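Local structure of cyclopropane mycolic acid synthase MmaA2 (1TPY) at residues A[151-154]-A[155-159]. The protein converts a double bond at the distal position of alpha mycolic acids into a cis cyclopropane ring, taking the methylene group from S-adenosyl-L-methionine. Residues are numbered along the deposited sequence; the frame is centred on the assembly and turned at random.
Sequences FARA and HKILP
With chi1 of I157 at 69°, CG1 stands between the backbone N and the carbonyl carbon while CG2 lies beside the N, and this puts both branches against the R153 carbonyl one turn back: I157 CG1 and I157 CG2 each come to 3.4 Å from R153 O. R153 differs at its first torsion: CG is trans to the backbone N, and the chain then bends at chi2 and chi3. Its CD crosses I157 at a slant, with R153 CD 4.1 Å from I157 CG2, the one approach between side chains here; beyond CD the guanidinium turns away from I157, and R153 NH1 is hydrogen-bonded to the carbonyl oxygens of E124 and F126.

The backbone evidence is that of a last alpha-helical turn. H155 N donates to F151 O at 2.8 Å, and I157 N to R153 O at 2.9 Å, the straighter of the two with N-H...O at 161°; K156 N likewise bonds A152 O. The pattern then weakens: L158 N makes only a weak bond to A154 O, 3.2 Å with an angle of 132°, in keeping with L158 being the first residue to leave helical backbone angles. That same oxygen is covered by the leucine side chain, L158 CG lying 3.1 Å from A154 O.

Beyond the turn, K287 NZ donates hydrogen bonds to the carbonyl oxygens of H155 and L158, so the chain's last residue meets the end of this helix. The helix, 147-157, precedes strand 163-171 in the methyltransferase fold. A154, I157 and L158 pack on I133 of strand 132-136, F151 reaches L164 and L166 of strand 163-171, F151 and H155 also touch helix 208-218, and the imidazole meets F220, in the loop that follows that helix, edge-to-face.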
loop_
_atom_site.group_PDB
_atom_site.type_symbol
_atom_site.label_atom_id
_atom_site.label_comp_id
_atom_site.label_asym_id
_atom_site.label_seq_id
_atom_site.Cartn_x
_atom_site.Cartn_y
_atom_site.Cartn_z
ATOM N N PHE A 151 -8.445 -13.168 1.624
ATOM C CA PHE A 151 -9.159 -13.076 2.889
ATOM C C PHE A 151 -9.223 -14.415 3.616
ATOM O O PHE A 151 -9.109 -14.465 4.837
ATOM C CB PHE A 151 -10.572 -12.524 2.669
ATOM C CG PHE A 151 -10.593 -11.074 2.273
ATOM C CD1 PHE A 151 -11.056 -10.683 1.018
ATOM C CD2 PHE A 151 -10.139 -10.095 3.152
ATOM C CE1 PHE A 151 -11.063 -9.342 0.648
ATOM C CE2 PHE A 151 -10.142 -8.752 2.788
ATOM C CZ PHE A 151 -10.605 -8.374 1.534
ATOM N N ALA A 152 -9.388 -15.501 2.870
ATOM C CA ALA A 152 -9.450 -16.823 3.489
ATOM C C ALA A 152 -8.141 -17.081 4.242
ATOM O O ALA A 152 -8.150 -17.574 5.373
ATOM C CB ALA A 152 -9.682 -17.902 2.424
ATOM N N ARG A 153 -7.018 -16.733 3.615
ATOM C CA ARG A 153 -5.704 -16.928 4.229
ATOM C C ARG A 153 -5.516 -16.046 5.465
ATOM O O ARG A 153 -5.034 -16.501 6.505
ATOM C CB ARG A 153 -4.596 -16.615 3.222
ATOM C CG ARG A 153 -3.203 -16.933 3.743
ATOM C CD ARG A 153 -3.083 -18.414 4.072
ATOM N NE ARG A 153 -3.293 -19.237 2.889
ATOM C CZ ARG A 153 -2.401 -19.389 1.917
ATOM N NH1 ARG A 153 -1.226 -18.778 1.983
ATOM N NH2 ARG A 153 -2.692 -20.133 0.864
ATOM N N ALA A 154 -5.882 -14.774 5.335
ATOM C CA ALA A 154 -5.765 -13.828 6.437
ATOM C C ALA A 154 -6.600 -14.327 7.601
ATOM O O ALA A 154 -6.180 -14.261 8.753
ATOM C CB ALA A 154 -6.252 -12.453 6.000
ATOM N N HIS A 155 -7.783 -14.839 7.281
ATOM C CA HIS A 155 -8.713 -15.354 8.279
ATOM C C HIS A 155 -8.131 -16.627 8.893
ATOM O O HIS A 155 -8.254 -16.873 10.094
ATOM C CB HIS A 155 -10.064 -15.641 7.602
ATOM C CG HIS A 155 -11.190 -15.894 8.558
ATOM N ND1 HIS A 155 -11.344 -17.085 9.233
ATOM C CD2 HIS A 155 -12.219 -15.105 8.947
ATOM C CE1 HIS A 155 -12.419 -17.020 9.998
ATOM N NE2 HIS A 155 -12.968 -15.829 9.843
ATOM N N LYS A 156 -7.478 -17.424 8.057
ATOM C CA LYS A 156 -6.878 -18.669 8.504
ATOM C C LYS A 156 -5.723 -18.450 9.483
ATOM O O LYS A 156 -5.657 -19.108 10.522
ATOM C CB LYS A 156 -6.371 -19.467 7.296
ATOM C CG LYS A 156 -5.857 -20.864 7.624
ATOM C CD LYS A 156 -6.986 -21.738 8.162
ATOM C CE LYS A 156 -6.581 -23.204 8.268
ATOM N NZ LYS A 156 -7.728 -24.071 8.695
ATOM N N ILE A 157 -4.822 -17.522 9.165
ATOM C CA ILE A 157 -3.664 -17.298 10.026
ATOM C C ILE A 157 -3.873 -16.419 11.256
ATOM O O ILE A 157 -3.024 -16.395 12.146
ATOM C CB ILE A 157 -2.455 -16.752 9.220
ATOM C CG1 ILE A 157 -2.721 -15.326 8.738
ATOM C CG2 ILE A 157 -2.186 -17.659 8.024
ATOM C CD1 ILE A 157 -1.560 -14.728 7.956
ATOM N N LEU A 158 -4.994 -15.710 11.318
ATOM C CA LEU A 158 -5.280 -14.848 12.466
ATOM C C LEU A 158 -5.914 -15.610 13.620
ATOM O O LEU A 158 -6.590 -16.612 13.416
ATOM C CB LEU A 158 -6.231 -13.719 12.069
ATOM C CG LEU A 158 -5.668 -12.518 11.316
ATOM C CD1 LEU A 158 -6.811 -11.597 10.912
ATOM C CD2 LEU A 158 -4.674 -11.788 12.196
ATOM N N PRO A 159 -5.697 -15.142 14.858
ATOM C CA PRO A 159 -6.295 -15.834 16.001
ATOM C C PRO A 159 -7.810 -15.612 15.943
ATOM O O PRO A 159 -8.290 -14.814 15.138
ATOM C CB PRO A 159 -5.631 -15.156 17.197
ATOM C CG PRO A 159 -5.398 -13.757 16.700
ATOM C CD PRO A 159 -4.890 -13.989 15.298
#